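Local coordinates for protein ACDH-11, isoform b (Caenorhabditis elegans, PDB 4Y9J) that belongs to the acyl-CoA dehydrogenase family of flavoproteins and binds flavin-adenine dinucleotide, at residues A498-A509 and L567-F575. Residues are numbered along the deposited sequence; the frame is centred on the assembly and turned at random.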
loop_
_atom_site.group_PDB
_atom_site.type_symbol
_atom_site.label_atom_id
_atom_site.label_comp_id
_atom_site.label_asym_id
_atom_site.label_seq_id
_atom_site.Cartn_x
_atom_site.Cartn_y
_atom_site.Cartn_z
ATOM N N ALA B 498 46.732 -26.087 16.575
ATOM C CA ALA B 498 45.813 -25.025 16.965
ATOM C C ALA B 498 45.250 -25.310 18.347
ATOM O O ALA B 498 45.133 -24.413 19.174
ATOM C CB ALA B 498 44.706 -24.871 15.944
ATOM N N LEU B 499 44.970 -26.581 18.626
ATOM C CA LEU B 499 44.455 -26.929 19.926
ATOM C C LEU B 499 45.539 -26.660 20.963
ATOM O O LEU B 499 45.268 -26.100 22.007
ATOM C CB LEU B 499 44.051 -28.397 19.970
ATOM C CG LEU B 499 43.599 -28.847 21.364
ATOM C CD1 LEU B 499 42.392 -28.108 21.910
ATOM C CD2 LEU B 499 43.294 -30.317 21.297
ATOM N N LYS B 500 46.772 -27.013 20.658
ATOM C CA LYS B 500 47.864 -26.883 21.668
ATOM C C LYS B 500 48.117 -25.408 21.990
ATOM O O LYS B 500 48.209 -24.991 23.147
ATOM C CB LYS B 500 49.119 -27.527 21.194
ATOM C CG LYS B 500 50.038 -27.582 22.343
ATOM C CD LYS B 500 51.411 -27.960 21.881
ATOM C CE LYS B 500 52.290 -28.059 23.100
ATOM N NZ LYS B 500 52.758 -29.456 23.298
ATOM N N GLN B 501 48.086 -24.608 20.935
ATOM C CA GLN B 501 48.225 -23.159 21.094
ATOM C C GLN B 501 47.088 -22.485 21.877
ATOM O O GLN B 501 47.367 -21.681 22.733
ATOM C CB GLN B 501 48.420 -22.497 19.730
ATOM C CG GLN B 501 48.562 -20.966 19.785
ATOM C CD GLN B 501 49.801 -20.449 20.510
ATOM O OE1 GLN B 501 50.190 -19.312 20.297
ATOM N NE2 GLN B 501 50.388 -21.247 21.372
ATOM N N LEU B 502 45.831 -22.863 21.631
ATOM C CA LEU B 502 44.714 -22.376 22.430
ATOM C C LEU B 502 44.839 -22.718 23.925
ATOM O O LEU B 502 44.603 -21.897 24.811
ATOM C CB LEU B 502 43.417 -22.990 21.896
ATOM C CG LEU B 502 42.147 -22.776 22.701
ATOM C CD1 LEU B 502 41.747 -21.293 22.692
ATOM C CD2 LEU B 502 41.014 -23.578 22.084
ATOM N N GLN B 503 45.150 -23.973 24.205
ATOM C CA GLN B 503 45.298 -24.440 25.589
ATOM C C GLN B 503 46.364 -23.607 26.285
ATOM O O GLN B 503 46.170 -23.082 27.387
ATOM C CB GLN B 503 45.746 -25.903 25.577
ATOM C CG GLN B 503 44.717 -26.846 24.979
ATOM C CD GLN B 503 45.242 -28.268 24.835
ATOM O OE1 GLN B 503 46.431 -28.507 24.597
ATOM N NE2 GLN B 503 44.336 -29.225 24.972
ATOM N N LYS B 504 47.475 -23.454 25.584
ATOM C CA LYS B 504 48.596 -22.676 26.080
ATOM C C LYS B 504 48.183 -21.240 26.430
ATOM O O LYS B 504 48.483 -20.746 27.529
ATOM C CB LYS B 504 49.698 -22.700 25.029
ATOM C CG LYS B 504 51.070 -22.537 25.584
ATOM C CD LYS B 504 51.529 -21.109 25.450
ATOM C CE LYS B 504 52.931 -20.996 26.033
ATOM N NZ LYS B 504 53.650 -20.053 25.156
ATOM N N LEU B 505 47.428 -20.603 25.527
ATOM C CA LEU B 505 46.956 -19.236 25.735
ATOM C C LEU B 505 46.004 -19.114 26.900
ATOM O O LEU B 505 46.138 -18.221 27.733
ATOM C CB LEU B 505 46.266 -18.709 24.459
ATOM C CG LEU B 505 47.285 -18.435 23.349
ATOM C CD1 LEU B 505 46.641 -18.154 22.004
ATOM C CD2 LEU B 505 48.193 -17.280 23.735
ATOM N N LEU B 506 45.058 -20.037 26.977
ATOM C CA LEU B 506 44.086 -20.005 28.050
ATOM C C LEU B 506 44.705 -20.305 29.403
ATOM O O LEU B 506 44.252 -19.755 30.417
ATOM C CB LEU B 506 42.918 -20.959 27.749
ATOM C CG LEU B 506 42.152 -20.565 26.479
ATOM C CD1 LEU B 506 41.067 -21.573 26.158
ATOM C CD2 LEU B 506 41.553 -19.199 26.702
ATOM N N VAL B 507 45.733 -21.150 29.420
ATOM C CA VAL B 507 46.514 -21.383 30.644
ATOM C C VAL B 507 47.246 -20.100 31.059
ATOM O O VAL B 507 47.264 -19.742 32.226
ATOM C CB VAL B 507 47.492 -22.602 30.504
ATOM C CG1 VAL B 507 48.464 -22.681 31.674
ATOM C CG2 VAL B 507 46.684 -23.904 30.424
ATOM N N LYS B 508 47.823 -19.375 30.117
ATOM C CA LYS B 508 48.486 -18.120 30.488
ATOM C C LYS B 508 47.495 -17.095 31.073
ATOM O O LYS B 508 47.885 -16.262 31.889
ATOM C CB LYS B 508 49.155 -17.457 29.281
ATOM C CG LYS B 508 50.394 -18.143 28.727
ATOM C CD LYS B 508 51.171 -17.216 27.799
ATOM C CE LYS B 508 51.697 -15.988 28.543
ATOM N NZ LYS B 508 53.146 -15.830 28.360
ATOM N N ALA B 509 46.244 -17.102 30.586
ATOM C CA ALA B 509 45.261 -16.098 30.985
ATOM C C ALA B 509 44.721 -16.321 32.398
ATOM O O ALA B 509 44.487 -15.384 33.157
ATOM C CB ALA B 509 44.125 -16.048 29.979
ATOM N N LEU B 567 43.152 -21.815 11.786
ATOM C CA LEU B 567 42.178 -22.485 12.639
ATOM C C LEU B 567 42.146 -21.719 13.916
ATOM O O LEU B 567 41.091 -21.504 14.515
ATOM C CB LEU B 567 42.543 -23.945 12.872
ATOM C CG LEU B 567 42.456 -24.913 11.698
ATOM C CD1 LEU B 567 42.992 -26.303 12.120
ATOM C CD2 LEU B 567 41.014 -25.028 11.224
ATOM N N ILE B 568 43.292 -21.168 14.271
ATOM C CA ILE B 568 43.365 -20.290 15.419
ATOM C C ILE B 568 43.839 -18.906 14.948
ATOM O O ILE B 568 44.725 -18.821 14.164
ATOM C CB ILE B 568 44.239 -20.872 16.530
ATOM C CG1 ILE B 568 44.310 -19.912 17.711
ATOM C CG2 ILE B 568 45.643 -21.265 16.035
ATOM C CD1 ILE B 568 45.069 -20.452 18.913
ATOM N N ASP B 569 43.189 -17.852 15.433
ATOM C CA ASP B 569 43.588 -16.476 15.169
ATOM C C ASP B 569 43.433 -15.730 16.501
ATOM O O ASP B 569 42.378 -15.176 16.811
ATOM C CB ASP B 569 42.728 -15.866 14.074
ATOM C CG ASP B 569 43.262 -14.534 13.567
ATOM O OD1 ASP B 569 44.364 -14.077 13.896
ATOM O OD2 ASP B 569 42.515 -13.926 12.844
ATOM N N LEU B 570 44.503 -15.762 17.286
ATOM C CA LEU B 570 44.476 -15.328 18.668
ATOM C C LEU B 570 45.911 -15.204 19.157
ATOM O O LEU B 570 46.709 -16.152 19.042
ATOM C CB LEU B 570 43.685 -16.340 19.479
ATOM C CG LEU B 570 43.518 -16.119 20.973
ATOM C CD1 LEU B 570 42.742 -14.857 21.293
ATOM C CD2 LEU B 570 42.851 -17.357 21.599
ATOM N N ARG B 571 46.258 -14.039 19.683
ATOM C CA ARG B 571 47.588 -13.804 20.151
ATOM C C ARG B 571 47.539 -13.326 21.549
ATOM O O ARG B 571 46.600 -12.688 21.953
ATOM C CB ARG B 571 48.299 -12.743 19.324
ATOM C CG ARG B 571 48.110 -12.907 17.835
ATOM C CD ARG B 571 49.134 -12.128 17.019
ATOM N NE ARG B 571 48.768 -12.285 15.627
ATOM C CZ ARG B 571 49.246 -11.579 14.603
ATOM N NH1 ARG B 571 50.124 -10.632 14.791
ATOM N NH2 ARG B 571 48.777 -11.813 13.379
ATOM N N TRP B 572 48.614 -13.599 22.258
ATOM C CA TRP B 572 48.695 -13.281 23.653
ATOM C C TRP B 572 48.525 -11.792 23.884
ATOM O O TRP B 572 47.786 -11.396 24.757
ATOM C CB TRP B 572 49.998 -13.824 24.255
ATOM C CG TRP B 572 50.164 -13.404 25.630
ATOM C CD1 TRP B 572 51.199 -12.713 26.134
ATOM C CD2 TRP B 572 49.261 -13.631 26.724
ATOM N NE1 TRP B 572 51.013 -12.479 27.462
ATOM C CE2 TRP B 572 49.821 -13.020 27.852
ATOM C CE3 TRP B 572 48.046 -14.293 26.857
ATOM C CZ2 TRP B 572 49.207 -13.046 29.112
ATOM C CZ3 TRP B 572 47.422 -14.307 28.117
ATOM C CH2 TRP B 572 48.007 -13.672 29.218
ATOM N N GLU B 573 49.177 -10.945 23.076
ATOM C CA GLU B 573 49.035 -9.502 23.267
ATOM C C GLU B 573 47.630 -8.958 23.122
ATOM O O GLU B 573 47.310 -7.893 23.671
ATOM C CB GLU B 573 50.014 -8.708 22.382
ATOM C CG GLU B 573 49.795 -8.903 20.906
ATOM C CD GLU B 573 50.567 -10.071 20.343
ATOM O OE1 GLU B 573 50.984 -10.971 21.124
ATOM O OE2 GLU B 573 50.717 -10.085 19.095
ATOM N N TRP B 574 46.731 -9.699 22.459
ATOM C CA TRP B 574 45.355 -9.246 22.405
ATOM C C TRP B 574 44.616 -9.303 23.743
ATOM O O TRP B 574 43.546 -8.681 23.931
ATOM C CB TRP B 574 44.575 -9.953 21.280
ATOM C CG TRP B 574 45.238 -9.819 19.917
ATOM C CD1 TRP B 574 46.214 -8.949 19.590
ATOM C CD2 TRP B 574 44.942 -10.561 18.714
ATOM N NE1 TRP B 574 46.573 -9.095 18.267
ATOM C CE2 TRP B 574 45.782 -10.045 17.692
ATOM C CE3 TRP B 574 43.992 -11.561 18.373
ATOM C CZ2 TRP B 574 45.782 -10.545 16.394
ATOM C CZ3 TRP B 574 43.983 -12.050 17.059
ATOM C CH2 TRP B 574 44.885 -11.538 16.088
ATOM N N PHE B 575 45.139 -10.092 24.666
ATOM C CA PHE B 575 44.559 -10.209 25.996
ATOM C C PHE B 575 44.893 -9.007 26.908
ATOM O O PHE B 575 44.288 -8.832 27.975
ATOM C CB PHE B 575 45.110 -11.485 26.689
ATOM C CG PHE B 575 44.535 -12.802 26.164
ATOM C CD1 PHE B 575 44.946 -13.333 24.949
ATOM C CD2 PHE B 575 43.658 -13.558 26.938
ATOM C CE1 PHE B 575 44.454 -14.552 24.499
ATOM C CE2 PHE B 575 43.159 -14.774 26.482
ATOM C CZ PHE B 575 43.574 -15.283 25.279
HETATM O O HOH W 1 49.011 -17.247 19.339
#
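Lys508 lies across Trp572 near the end of helix 486-512, and its side chain is worth following outward. CB starts above the benzo part of the indole, 3.8 Å from Trp572 CZ3. The chain then bends at chi3 (63°), which carries CE over the same face at the five-membered ring, 3.7 Å from its centroid, as a CH-pi contact. NZ stays over the same ring as a cation-pi partner, 4.3 Å from the centroid and 19° off the normal. Trp572 CG is anti to the backbone N (chi1 174°), an orientation that sends the indole toward the helix; on the face of Phe575, Trp572 CZ3 sits offset toward the rim. Phe575 CE2 in turn meets Ala509 CB.

One turn back, Leu505 splits its methyls: CD1 packs 3.9 Å from Leu570 CG, while CD2 meets Trp572 CB. At the other end Ile568, extended through both torsions, reaches along the helix, CD1 coming 3.6 Å from Gln501 CG and CG2 touching Ala498 CB. No direct hydrogen bond joins the two segments. Instead a water donates to both Gln501 OE1 and Leu570 O, 2.6 Å from the Gln501 oxygen.

The loop 567-575, between helices 552-563 and 577-587, is thus laid along helix 486-512 in the acyl-CoA dehydrogenase 11 C-terminal domain-like region; Ile568 and Leu570 also touch helix 524-545, and Arg571 hydrogen-bonds Cys563 O of the second subunit. Chemically, the grip is mostly apolar contact, with one water bridging a loop carbonyl and the Gln501 amide oxygen and the indole probably helping to stabilise the lysine's positive charge.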